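Local atomic coordinates of AncCDT-1 (Synthetic construct, PDB entry 5T0W), a protein that binds amino acids such as arginine, being an ancestral solute-binding protein of the periplasmic type and a precursor of cyclohexadienyl dehydratase. Residues Asn222-Asn225 against Asn226-Lys229; Gly73-Pro76 against Ala77-Gly81; Glu145-Ala148 against Lys149-Pro153; Glu165-Gln168 against Glu169-Gly173; Lys229-Lys233 against Asp234-Asp238. All coordinates share one frame; numbering follows the deposited sequence.

Contact 1 (Asn222-Asn225 against Asn226-Lys229)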
loop_
_atom_site.group_PDB
_atom_site.type_symbol
_atom_site.label_atom_id
_atom_site.label_comp_id
_atom_site.label_asym_id
_atom_site.label_seq_id
_atom_site.Cartn_x
_atom_site.Cartn_y
_atom_site.Cartn_z
ATOM N N ASN A 222 16.116 2.790 13.684
ATOM C CA ASN A 222 17.005 3.953 13.523
ATOM C C ASN A 222 17.726 3.911 12.190
ATOM O O ASN A 222 17.868 4.922 11.522
ATOM C CB ASN A 222 18.006 4.019 14.659
ATOM C CG ASN A 222 17.336 4.236 16.005
ATOM O OD1 ASN A 222 16.180 4.657 16.085
ATOM N ND2 ASN A 222 18.066 3.945 17.078
ATOM N N TRP A 223 18.148 2.715 11.802
ATOM C CA TRP A 223 18.875 2.541 10.555
ATOM C C TRP A 223 17.988 2.928 9.379
ATOM O O TRP A 223 18.346 3.782 8.554
ATOM C CB TRP A 223 19.298 1.088 10.414
ATOM C CG TRP A 223 20.126 0.867 9.265
ATOM C CD1 TRP A 223 19.744 0.903 7.956
ATOM C CD2 TRP A 223 21.529 0.579 9.280
ATOM N NE1 TRP A 223 20.828 0.640 7.153
ATOM C CE2 TRP A 223 21.933 0.445 7.947
ATOM C CE3 TRP A 223 22.480 0.414 10.302
ATOM C CZ2 TRP A 223 23.224 0.182 7.607
ATOM C CZ3 TRP A 223 23.759 0.138 9.957
ATOM C CH2 TRP A 223 24.127 0.018 8.620
ATOM N N VAL A 224 16.796 2.346 9.346
ATOM C CA VAL A 224 15.815 2.690 8.333
ATOM C C VAL A 224 15.577 4.210 8.314
ATOM O O VAL A 224 15.666 4.835 7.257
ATOM C CB VAL A 224 14.480 1.944 8.554
ATOM C CG1 VAL A 224 13.404 2.447 7.600
ATOM C CG2 VAL A 224 14.673 0.457 8.365
ATOM N N ASN A 225 15.291 4.800 9.472
ATOM C CA ASN A 225 15.022 6.223 9.498
ATOM C C ASN A 225 16.228 7.018 9.029
ATOM O O ASN A 225 16.071 7.977 8.291
ATOM C CB ASN A 225 14.552 6.714 10.866
ATOM C CG ASN A 225 13.109 6.351 11.142
ATOM O OD1 ASN A 225 12.266 6.294 10.231
ATOM N ND2 ASN A 225 12.822 6.040 12.390
ATOM N N ASN A 226 17.426 6.622 9.441
ATOM C CA ASN A 226 18.590 7.333 9.022
ATOM C C ASN A 226 18.694 7.278 7.496
ATOM O O ASN A 226 18.959 8.293 6.849
ATOM C CB ASN A 226 19.862 6.733 9.659
ATOM C CG ASN A 226 20.047 7.137 11.110
ATOM O OD1 ASN A 226 19.527 8.162 11.559
ATOM N ND2 ASN A 226 20.831 6.348 11.844
ATOM N N TRP A 227 18.474 6.080 6.960
ATOM C CA TRP A 227 18.636 5.800 5.539
ATOM C C TRP A 227 17.673 6.644 4.728
ATOM O O TRP A 227 18.024 7.187 3.699
ATOM C CB TRP A 227 18.386 4.291 5.275
ATOM C CG TRP A 227 17.909 4.007 3.918
ATOM C CD1 TRP A 227 18.631 4.045 2.787
ATOM C CD2 TRP A 227 16.580 3.671 3.543
ATOM N NE1 TRP A 227 17.837 3.747 1.708
ATOM C CE2 TRP A 227 16.566 3.533 2.144
ATOM C CE3 TRP A 227 15.384 3.502 4.247
ATOM C CZ2 TRP A 227 15.404 3.218 1.422
ATOM C CZ3 TRP A 227 14.219 3.171 3.528
ATOM C CH2 TRP A 227 14.251 3.029 2.120
ATOM N N LEU A 228 16.436 6.689 5.192
ATOM C CA LEU A 228 15.388 7.414 4.547
ATOM C C LEU A 228 15.723 8.880 4.594
ATOM O O LEU A 228 15.641 9.575 3.587
ATOM C CB LEU A 228 14.060 7.143 5.265
ATOM C CG LEU A 228 12.807 7.784 4.682
ATOM C CD1 LEU A 228 12.631 7.421 3.206
ATOM C CD2 LEU A 228 11.596 7.350 5.500
ATOM N N LYS A 229 16.082 9.362 5.771
ATOM C CA LYS A 229 16.505 10.751 5.958
ATOM C C LYS A 229 17.545 11.154 4.916
ATOM O O LYS A 229 17.448 12.186 4.276
ATOM C CB LYS A 229 17.086 10.877 7.355
ATOM C CG LYS A 229 16.945 12.220 8.007
ATOM C CD LYS A 229 17.505 12.145 9.405
ATOM C CE LYS A 229 16.579 11.431 10.454
ATOM N NZ LYS A 229 16.060 12.360 11.510
#

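Contact 2 (Gly73-Pro76 against Ala77-Gly81)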
loop_
_atom_site.group_PDB
_atom_site.type_symbol
_atom_site.label_atom_id
_atom_site.label_comp_id
_atom_site.label_asym_id
_atom_site.label_seq_id
_atom_site.Cartn_x
_atom_site.Cartn_y
_atom_site.Cartn_z
ATOM N N GLY A 73 -2.725 -10.965 6.003
ATOM C CA GLY A 73 -1.847 -11.575 6.987
ATOM C C GLY A 73 -0.433 -11.010 6.999
ATOM O O GLY A 73 0.491 -11.646 7.493
ATOM N N ILE A 74 -0.248 -9.825 6.430
ATOM C CA ILE A 74 1.095 -9.295 6.270
ATOM C C ILE A 74 1.731 -8.902 7.611
ATOM O O ILE A 74 2.929 -9.087 7.794
ATOM C CB ILE A 74 1.159 -8.125 5.272
ATOM C CG1 ILE A 74 2.620 -7.927 4.827
ATOM C CG2 ILE A 74 0.612 -6.863 5.885
ATOM C CD1 ILE A 74 2.779 -6.979 3.650
ATOM N N ILE A 75 0.933 -8.365 8.526
ATOM C CA ILE A 75 1.440 -8.050 9.853
ATOM C C ILE A 75 1.746 -9.308 10.678
ATOM O O ILE A 75 2.794 -9.394 11.317
ATOM C CB ILE A 75 0.501 -7.111 10.610
ATOM C CG1 ILE A 75 0.641 -5.723 10.009
ATOM C CG2 ILE A 75 0.835 -7.089 12.092
ATOM C CD1 ILE A 75 -0.254 -4.683 10.623
ATOM N N PRO A 76 0.839 -10.289 10.678
ATOM C CA PRO A 76 1.223 -11.552 11.349
ATOM C C PRO A 76 2.482 -12.203 10.773
ATOM O O PRO A 76 3.264 -12.807 11.517
ATOM C CB PRO A 76 -0.005 -12.449 11.128
ATOM C CG PRO A 76 -1.146 -11.480 11.081
ATOM C CD PRO A 76 -0.613 -10.216 10.428
ATOM N N ALA A 77 2.654 -12.124 9.454
ATOM C CA ALA A 77 3.821 -12.696 8.821
ATOM C C ALA A 77 5.077 -11.990 9.327
ATOM O O ALA A 77 6.093 -12.633 9.582
ATOM C CB ALA A 77 3.722 -12.585 7.318
ATOM N N LEU A 78 4.978 -10.677 9.505
ATOM C CA LEU A 78 6.088 -9.888 9.972
ATOM C C LEU A 78 6.397 -10.249 11.411
ATOM O O LEU A 78 7.546 -10.562 11.739
ATOM C CB LEU A 78 5.763 -8.396 9.899
ATOM C CG LEU A 78 6.765 -7.489 10.608
ATOM C CD1 LEU A 78 8.118 -7.595 9.945
ATOM C CD2 LEU A 78 6.269 -6.065 10.651
ATOM N N GLN A 79 5.362 -10.252 12.255
ATOM C CA GLN A 79 5.521 -10.573 13.676
ATOM C C GLN A 79 6.082 -11.968 13.934
ATOM O O GLN A 79 6.692 -12.187 14.978
ATOM C CB GLN A 79 4.204 -10.447 14.434
ATOM C CG GLN A 79 3.847 -9.053 14.868
ATOM C CD GLN A 79 2.390 -8.924 15.289
ATOM O OE1 GLN A 79 1.542 -9.765 14.955
ATOM N NE2 GLN A 79 2.085 -7.862 16.037
ATOM N N THR A 80 5.865 -12.914 13.025
ATOM C CA THR A 80 6.371 -14.292 13.215
ATOM C C THR A 80 7.630 -14.526 12.394
ATOM O O THR A 80 8.004 -15.652 12.151
ATOM C CB THR A 80 5.304 -15.360 12.853
ATOM O OG1 THR A 80 4.981 -15.254 11.461
ATOM C CG2 THR A 80 4.030 -15.159 13.692
ATOM N N GLY A 81 8.273 -13.456 11.967
ATOM C CA GLY A 81 9.583 -13.561 11.366
ATOM C C GLY A 81 9.660 -14.133 9.976
ATOM O O GLY A 81 10.673 -14.704 9.612
#

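Contact 3 (Glu145-Ala148 against Lys149-Pro153)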
loop_
_atom_site.group_PDB
_atom_site.type_symbol
_atom_site.label_atom_id
_atom_site.label_comp_id
_atom_site.label_asym_id
_atom_site.label_seq_id
_atom_site.Cartn_x
_atom_site.Cartn_y
_atom_site.Cartn_z
ATOM N N GLU A 145 -11.022 -0.544 3.292
ATOM C CA GLU A 145 -12.081 -1.350 3.916
ATOM C C GLU A 145 -12.614 -0.611 5.125
ATOM O O GLU A 145 -13.818 -0.492 5.291
ATOM C CB GLU A 145 -11.583 -2.724 4.385
ATOM C CG GLU A 145 -12.687 -3.625 4.941
ATOM C CD GLU A 145 -12.173 -4.879 5.588
ATOM O OE1 GLU A 145 -10.935 -5.043 5.709
ATOM O OE2 GLU A 145 -13.026 -5.716 6.003
ATOM N N GLN A 146 -11.694 -0.149 5.964
ATOM C CA GLN A 146 -12.052 0.516 7.176
ATOM C C GLN A 146 -12.857 1.771 6.829
ATOM O O GLN A 146 -13.847 2.071 7.490
ATOM C CB GLN A 146 -10.824 0.916 8.042
ATOM C CG GLN A 146 -11.079 0.794 9.568
ATOM C CD GLN A 146 -10.432 1.888 10.457
ATOM O OE1 GLN A 146 -9.212 1.892 10.705
ATOM N NE2 GLN A 146 -11.266 2.785 10.981
ATOM N N ALA A 147 -12.403 2.528 5.836
ATOM C CA ALA A 147 -13.035 3.792 5.508
ATOM C C ALA A 147 -14.441 3.535 5.042
ATOM O O ALA A 147 -15.365 4.247 5.434
ATOM C CB ALA A 147 -12.255 4.522 4.432
ATOM N N ALA A 148 -14.613 2.507 4.225
ATOM C CA ALA A 148 -15.937 2.160 3.738
ATOM C C ALA A 148 -16.849 1.666 4.833
ATOM O O ALA A 148 -18.038 1.962 4.837
ATOM C CB ALA A 148 -15.845 1.124 2.603
ATOM N N LYS A 149 -16.318 0.851 5.730
ATOM C CA LYS A 149 -17.171 0.264 6.744
ATOM C C LYS A 149 -17.672 1.308 7.752
ATOM O O LYS A 149 -18.854 1.309 8.104
ATOM C CB LYS A 149 -16.500 -0.923 7.403
ATOM C CG LYS A 149 -16.443 -2.148 6.519
ATOM C CD LYS A 149 -15.974 -3.378 7.289
ATOM C CE LYS A 149 -16.178 -4.667 6.477
ATOM N NZ LYS A 149 -15.780 -5.881 7.235
ATOM N N GLU A 150 -16.810 2.263 8.089
ATOM C CA GLU A 150 -17.158 3.356 8.967
ATOM C C GLU A 150 -18.102 4.358 8.267
ATOM O O GLU A 150 -19.137 4.721 8.824
ATOM C CB GLU A 150 -15.875 4.041 9.472
ATOM C CG GLU A 150 -15.996 4.692 10.844
ATOM C CD GLU A 150 -14.668 5.197 11.375
ATOM O OE1 GLU A 150 -14.656 6.174 12.156
ATOM O OE2 GLU A 150 -13.634 4.620 11.004
ATOM N N PHE A 151 -17.760 4.782 7.050
ATOM C CA PHE A 151 -18.426 5.927 6.400
ATOM C C PHE A 151 -19.495 5.555 5.363
ATOM O O PHE A 151 -20.104 6.436 4.741
ATOM C CB PHE A 151 -17.323 6.850 5.845
ATOM C CG PHE A 151 -16.319 7.234 6.917
ATOM C CD1 PHE A 151 -16.755 7.898 8.068
ATOM C CD2 PHE A 151 -14.966 6.860 6.833
ATOM C CE1 PHE A 151 -15.875 8.219 9.091
ATOM C CE2 PHE A 151 -14.084 7.188 7.854
ATOM C CZ PHE A 151 -14.541 7.870 8.985
ATOM N N LEU A 152 -19.689 4.254 5.144
ATOM C CA LEU A 152 -20.724 3.765 4.221
ATOM C C LEU A 152 -21.453 2.559 4.811
ATOM O O LEU A 152 -21.458 1.493 4.205
ATOM C CB LEU A 152 -20.101 3.380 2.871
ATOM C CG LEU A 152 -19.182 4.368 2.163
ATOM C CD1 LEU A 152 -18.482 3.680 0.995
ATOM C CD2 LEU A 152 -19.966 5.568 1.671
ATOM N N PRO A 153 -22.058 2.718 5.996
ATOM C CA PRO A 153 -22.534 1.558 6.750
ATOM C C PRO A 153 -23.825 0.995 6.176
ATOM O O PRO A 153 -24.093 -0.189 6.349
ATOM C CB PRO A 153 -22.779 2.121 8.161
ATOM C CG PRO A 153 -23.028 3.572 7.954
ATOM C CD PRO A 153 -22.161 3.956 6.781
#

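Contact 4 (Glu165-Gln168 against Glu169-Gly173)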
loop_
_atom_site.group_PDB
_atom_site.type_symbol
_atom_site.label_atom_id
_atom_site.label_comp_id
_atom_site.label_asym_id
_atom_site.label_seq_id
_atom_site.Cartn_x
_atom_site.Cartn_y
_atom_site.Cartn_z
ATOM N N GLU A 165 -8.936 -8.166 -8.479
ATOM C CA GLU A 165 -10.308 -8.638 -8.415
ATOM C C GLU A 165 -11.337 -7.541 -8.118
ATOM O O GLU A 165 -12.437 -7.528 -8.695
ATOM C CB GLU A 165 -10.456 -9.658 -7.329
ATOM C CG GLU A 165 -10.105 -11.055 -7.732
ATOM C CD GLU A 165 -10.359 -12.025 -6.607
ATOM O OE1 GLU A 165 -9.776 -11.871 -5.505
ATOM O OE2 GLU A 165 -11.171 -12.938 -6.831
ATOM N N ALA A 166 -10.992 -6.630 -7.204
ATOM C CA ALA A 166 -11.875 -5.521 -6.874
ATOM C C ALA A 166 -12.075 -4.673 -8.089
ATOM O O ALA A 166 -13.197 -4.310 -8.422
ATOM C CB ALA A 166 -11.311 -4.693 -5.747
ATOM N N PHE A 167 -10.980 -4.372 -8.770
ATOM C CA PHE A 167 -11.044 -3.681 -10.060
ATOM C C PHE A 167 -11.974 -4.430 -10.997
ATOM O O PHE A 167 -12.896 -3.849 -11.559
ATOM C CB PHE A 167 -9.629 -3.532 -10.656
ATOM C CG PHE A 167 -9.595 -2.970 -12.049
ATOM C CD1 PHE A 167 -9.983 -1.661 -12.301
ATOM C CD2 PHE A 167 -9.172 -3.752 -13.108
ATOM C CE1 PHE A 167 -9.966 -1.149 -13.592
ATOM C CE2 PHE A 167 -9.151 -3.256 -14.394
ATOM C CZ PHE A 167 -9.546 -1.952 -14.639
ATOM N N GLN A 168 -11.771 -5.731 -11.124
ATOM C CA GLN A 168 -12.622 -6.557 -11.978
ATOM C C GLN A 168 -14.121 -6.503 -11.575
ATOM O O GLN A 168 -14.993 -6.451 -12.447
ATOM C CB GLN A 168 -12.096 -7.996 -11.995
ATOM C CG GLN A 168 -12.903 -8.951 -12.869
ATOM C CD GLN A 168 -12.083 -10.144 -13.344
ATOM O OE1 GLN A 168 -10.963 -10.367 -12.871
ATOM N NE2 GLN A 168 -12.643 -10.916 -14.262
ATOM N N GLU A 169 -14.413 -6.511 -10.273
ATOM C CA GLU A 169 -15.805 -6.389 -9.803
ATOM C C GLU A 169 -16.505 -5.133 -10.228
ATOM O O GLU A 169 -17.702 -5.168 -10.532
ATOM C CB GLU A 169 -15.952 -6.448 -8.283
ATOM C CG GLU A 169 -17.339 -6.887 -7.903
ATOM C CD GLU A 169 -17.398 -8.371 -7.749
ATOM O OE1 GLU A 169 -16.749 -9.093 -8.560
ATOM O OE2 GLU A 169 -18.081 -8.788 -6.807
ATOM N N VAL A 170 -15.799 -4.015 -10.207
ATOM C CA VAL A 170 -16.438 -2.786 -10.633
ATOM C C VAL A 170 -16.583 -2.725 -12.157
ATOM O O VAL A 170 -17.627 -2.273 -12.665
ATOM C CB VAL A 170 -15.772 -1.531 -10.053
ATOM C CG1 VAL A 170 -14.370 -1.393 -10.580
ATOM C CG2 VAL A 170 -16.570 -0.299 -10.401
ATOM N N VAL A 171 -15.598 -3.232 -12.896
ATOM C CA VAL A 171 -15.728 -3.235 -14.367
ATOM C C VAL A 171 -16.858 -4.138 -14.831
ATOM O O VAL A 171 -17.598 -3.792 -15.766
ATOM C CB VAL A 171 -14.418 -3.626 -15.077
ATOM C CG1 VAL A 171 -14.606 -3.682 -16.594
ATOM C CG2 VAL A 171 -13.335 -2.611 -14.735
ATOM N N SER A 172 -16.977 -5.294 -14.188
ATOM C CA SER A 172 -17.974 -6.277 -14.580
ATOM C C SER A 172 -19.390 -5.841 -14.227
ATOM O O SER A 172 -20.359 -6.463 -14.644
ATOM C CB SER A 172 -17.657 -7.629 -13.933
ATOM O OG SER A 172 -17.845 -7.572 -12.536
ATOM N N GLY A 173 -19.513 -4.799 -13.421
ATOM C CA GLY A 173 -20.808 -4.323 -12.968
ATOM C C GLY A 173 -21.273 -4.932 -11.658
ATOM O O GLY A 173 -22.330 -4.556 -11.147
#

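Contact 5 (Lys229-Lys233 against Asp234-Asp238)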
loop_
_atom_site.group_PDB
_atom_site.type_symbol
_atom_site.label_atom_id
_atom_site.label_comp_id
_atom_site.label_asym_id
_atom_site.label_seq_id
_atom_site.Cartn_x
_atom_site.Cartn_y
_atom_site.Cartn_z
ATOM N N LYS A 229 16.082 9.362 5.771
ATOM C CA LYS A 229 16.505 10.751 5.958
ATOM C C LYS A 229 17.545 11.154 4.916
ATOM O O LYS A 229 17.448 12.186 4.276
ATOM C CB LYS A 229 17.086 10.877 7.355
ATOM C CG LYS A 229 16.945 12.220 8.007
ATOM C CD LYS A 229 17.505 12.145 9.405
ATOM C CE LYS A 229 16.579 11.431 10.454
ATOM N NZ LYS A 229 16.060 12.360 11.510
ATOM N N GLN A 230 18.539 10.298 4.762
ATOM C CA GLN A 230 19.621 10.485 3.804
ATOM C C GLN A 230 19.125 10.623 2.362
ATOM O O GLN A 230 19.636 11.440 1.626
ATOM C CB GLN A 230 20.643 9.333 3.927
ATOM C CG GLN A 230 21.771 9.340 2.904
ATOM C CD GLN A 230 22.659 10.542 3.028
ATOM O OE1 GLN A 230 22.835 11.087 4.121
ATOM N NE2 GLN A 230 23.170 11.023 1.898
ATOM N N MET A 231 18.168 9.808 1.958
ATOM C CA MET A 231 17.691 9.819 0.578
ATOM C C MET A 231 16.872 11.045 0.241
ATOM O O MET A 231 16.833 11.478 -0.909
ATOM C CB MET A 231 16.850 8.577 0.309
ATOM C CG MET A 231 17.653 7.305 0.148
ATOM S SD MET A 231 16.484 6.026 -0.358
ATOM C CE MET A 231 16.623 6.106 -2.144
ATOM N N LYS A 232 16.193 11.586 1.240
ATOM C CA LYS A 232 15.437 12.816 1.081
ATOM C C LYS A 232 16.336 14.017 1.051
ATOM O O LYS A 232 16.013 15.026 0.407
ATOM C CB LYS A 232 14.446 12.997 2.215
ATOM C CG LYS A 232 13.379 11.915 2.241
ATOM C CD LYS A 232 12.149 12.365 2.990
ATOM C CE LYS A 232 11.109 11.278 2.996
ATOM N NZ LYS A 232 9.833 11.771 3.546
ATOM N N LYS A 233 17.488 13.898 1.706
ATOM C CA LYS A 233 18.494 14.956 1.712
ATOM C C LYS A 233 19.264 15.065 0.393
ATOM O O LYS A 233 19.594 16.171 -0.043
ATOM C CB LYS A 233 19.491 14.693 2.831
ATOM C CG LYS A 233 20.557 15.773 3.042
ATOM C CD LYS A 233 21.759 15.147 3.722
ATOM C CE LYS A 233 22.612 16.116 4.425
ATOM N NZ LYS A 233 22.475 17.485 3.913
ATOM N N ASP A 234 19.571 13.929 -0.232
ATOM C CA ASP A 234 20.583 13.901 -1.311
ATOM C C ASP A 234 20.003 13.725 -2.712
ATOM O O ASP A 234 20.705 13.316 -3.631
ATOM C CB ASP A 234 21.608 12.795 -1.016
ATOM C CG ASP A 234 21.025 11.416 -1.126
ATOM O OD1 ASP A 234 19.838 11.337 -1.488
ATOM O OD2 ASP A 234 21.758 10.414 -0.905
ATOM N N GLY A 235 18.708 13.987 -2.860
ATOM C CA GLY A 235 18.044 13.919 -4.156
ATOM C C GLY A 235 17.539 12.562 -4.601
ATOM O O GLY A 235 16.682 12.498 -5.487
ATOM N N THR A 236 18.026 11.483 -3.987
ATOM C CA THR A 236 17.725 10.115 -4.434
ATOM C C THR A 236 16.255 9.772 -4.312
ATOM O O THR A 236 15.719 9.042 -5.161
ATOM C CB THR A 236 18.444 9.037 -3.603
ATOM O OG1 THR A 236 19.235 9.647 -2.592
ATOM C CG2 THR A 236 19.327 8.163 -4.479
ATOM N N TYR A 237 15.615 10.262 -3.262
ATOM C CA TYR A 237 14.192 10.005 -3.056
ATOM C C TYR A 237 13.340 10.732 -4.098
ATOM O O TYR A 237 12.419 10.134 -4.696
ATOM C CB TYR A 237 13.744 10.409 -1.627
ATOM C CG TYR A 237 12.251 10.335 -1.405
ATOM C CD1 TYR A 237 11.412 11.392 -1.765
ATOM C CD2 TYR A 237 11.669 9.207 -0.837
ATOM C CE1 TYR A 237 10.039 11.319 -1.560
ATOM C CE2 TYR A 237 10.300 9.135 -0.629
ATOM C CZ TYR A 237 9.480 10.191 -1.007
ATOM O OH TYR A 237 8.110 10.137 -0.804
ATOM N N ASP A 238 13.613 12.020 -4.283
ATOM C CA ASP A 238 12.833 12.822 -5.238
ATOM C C ASP A 238 12.883 12.183 -6.612
ATOM O O ASP A 238 11.859 12.122 -7.282
ATOM C CB ASP A 238 13.323 14.268 -5.304
ATOM C CG ASP A 238 13.154 15.012 -4.002
ATOM O OD1 ASP A 238 12.387 14.550 -3.113
ATOM O OD2 ASP A 238 13.843 16.059 -3.845
#

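Contact 1 (Asn222-Asn225 against Asn226-Lys229)
Val224 and Trp227 meet one helical turn apart, CG1 of Val224 standing 4.0 Å from CE3 of Trp227 where the two side chains slant across each other. Val224 O lies at the edge of the indole of Trp227, near its plane. Trp227 reaches this place because its CG is turned opposite the backbone N (chi1 153°). Val224 O itself is bonded by Leu228 N at 2.9 Å, one of four i to i+4 bonds joining 222-225 to 226-229; another runs from Trp227 N to Trp223 O at 2.8 Å. On the exposed side, Asn226 N bonds to Asn222 O at 2.7 Å, and ND2 of Asn226, near the same oxygen, is not placed to bond it. Further out, Leu56 and Glu59 of helix 48-60 and Met87 touch the indole of Trp227, while Asn225 OD1 accepts from Asp104 N. With Trp227 replaced by an alanine, a gap is likely to open between helices 218-233 and 48-60, and Val224 CG1 would lose its aromatic neighbour. The Val224-Trp227 pair is thus apolar and meets helix 48-60 through the indole, whereas the polar end of Asn225 has its oxygen satisfied by a backbone NH.

Contact 2 (Gly73-Pro76 against Ala77-Gly81)
The C-terminal end of helix 74-79 is where Pro76 and Thr80 meet, the carbonyl of the first receiving both donors of the second. Thr80 OG1 bonds to Pro76 O at 3.0 Å, and Thr80 N bonds to the same Pro76 O, also at 3.0 Å. The two donors come from opposite faces of the carbonyl plane. The hydroxyl gets there because OG1 of Thr80 sits between its own backbone N and carbonyl carbon (chi1 63°), folded back over the last turn. Here the helix closes in a Schellman motif: Gly81 N bonds to Leu78 O at 3.0 Å, and the NH of the residue after Gly81 bonds to Ala77 O. Gly81 is the C-prime residue, with a phi of 73°. At the other end Gly73 is the N-cap, and its O accepts from Ala77 N at 3.0 Å. Pro76, in the first turn, lacks an NH but costs the helix no bond there. Along one side, Ile75 CG2, which lies opposite its backbone N, comes 4.0 Å from Gln79 OE1, the two side chains crossing at a slant. The amide of Gln79 is held from its other atom, NE2, which donates to Lys99 O. Leu78 presses on Phe83, Val86 and Val100. Ile74 touches Val86 of strand 85-86, and its side chain comes within about 6 Å of the bound arginine.

Contact 3 (Glu145-Ala148 against Lys149-Pro153)
Glu145 and Lys149 lie side by side, pointing the same way, with Glu145 CG near Lys149 CD and CE, and the contact is closed by a salt bridge of 3.0 Å between Glu145 OE2 and Lys149 NZ. The ammonium meets OE2 on its anti side, 21° out of the carboxylate plane, and the other oxygen, OE1, accepts from Gly141 N. Glu145 extends to this position with CG opposite its backbone N (chi1 -176°). The inward flank is the buried one: Ala148 CB touches Leu152 CD1 at 4.0 Å and leans on Ile157 of strand 156-160. Helix 143-151 is the helix of the beta-alpha-beta unit between strands 135-139 and 156-160, and this flank joins it to the sheet. Gln146 and Glu150 lie on the exposed side. There Gln146 NE2 gives Glu150 OE2 a weak bond of 3.0 Å, its N-H...O angle only 122° although amide and carboxylate are nearly coplanar. Phe151 CD2 lies 4.3 Å from Ala147 CB. Lys149 NZ would probably lose its carboxylate mate, and Gly141 N its acceptor, were Glu145 an alanine. With a backbone NH on one oxygen and an ammonium on the other, the carboxylate of Glu145 is likely to be kept ionised and fixed in rotation.

Contact 4 (Glu165-Gln168 against Glu169-Gly173)
Val171 meets Phe167 one turn back, and its side chain can be followed atom by atom. CB of Val171 is 3.8 Å from Phe167 O and about as far from Gln168 O. CG2 does the touching: placed beside the backbone N and opposite the carbonyl carbon, it reaches 3.8 Å from Phe167 CZ and equally near CE1. This methyl stands over one face of the ring, 4.0 Å from the centroid and 20° off the normal, a CH-pi contact shifted to the rim. CG1 takes the position opposite the backbone N (chi1 177°). Helix 163-171 links strands 156-160 and 177-181, which both pair in parallel with strand 135-139, so it forms a crossover of the beta-alpha-beta type. Its buried flank lies on Phe160, touched by Ala166 and Glu169. Phe167 also stacks with the ring of Tyr188, while Val171 and Phe167 both touch Val197. The bent chain of Glu169 is gripped by two arginines, OE2 by Arg158 and OE1 by Arg174. Further on, Ser172 N bonds to Gln168 O at 2.9 Å, and Gly173 N to Val170 O at 3.2 Å. Gly173 has a phi of 91°, at which a CB would press on the preceding carbonyl oxygen.

Contact 5 (Lys229-Lys233 against Asp234-Asp238)
Met231 O is bonded by Tyr237 N, six residues further on, which ties helix 218-233 directly to helix 236-245 across the break at Asp234 and Gly235. The bond is 2.9 Å long, yet Tyr237 N stands well above the carbonyl plane of Met231 (47° out of it). Of the two residues at the break, Asp234 is the first to leave helical geometry, and Gly235, with a phi of 85°, is the N-cap of the next helix. Asp234 OD1 appears to accept from Thr236 N, an Asx turn, but its modelled place is doubtful because it crowds Thr236 OG1. The other oxygen, Asp234 OD2, takes a bond of 3.2 Å from Gln230 NE2, which comes from above the carboxylate, the amide and carboxylate planes standing 84° apart. Gln230 turns this amide back to Asp234 by a bend at chi2. On the buried side Met231 CE touches Thr236 CB at 3.7 Å, and Met231 also packs on Leu52 and Ala55 of helix 48-60. Lys232 lies alongside Tyr237, pointing the same way: its CG is 4.1 Å from Tyr237 CG, and CE rides 4.3 Å above the ring centre. The ammonium is farther off, 5.1 Å from the centroid of Tyr237, at most a weak cation-pi attraction. Tyr237 OH is held by Tyr106 O, and Lys232 NZ weakly by Pro105 O. Two bonds thus span the break, one from backbone to backbone into Met231 O and one between the side chains of Gln230 and Asp234, with the Asx turn only a possible third.

Contacts 1 and 5 follow one another on helix 218-233, sharing Lys229, with centres about 11 Å apart; both pack against helix 48-60. The centre of contact 2 lies about 22 Å from that of contact 1. Contacts 3 and 4, with centres about 19 Å apart, sit across the middle of the chain from contacts 1 and 5, as expected for the two-lobed periplasmic binding protein fold; the centres of contacts 1 and 4 are about 39 Å apart. From the bound arginine, the side chain of Ile74 in contact 2 is about 6 Å away, that of Gln146 in contact 3 about 8 Å, and that of Tyr237 in contact 5 about 14 Å. Contact 3 begins two residues after the pocket residue Thr143.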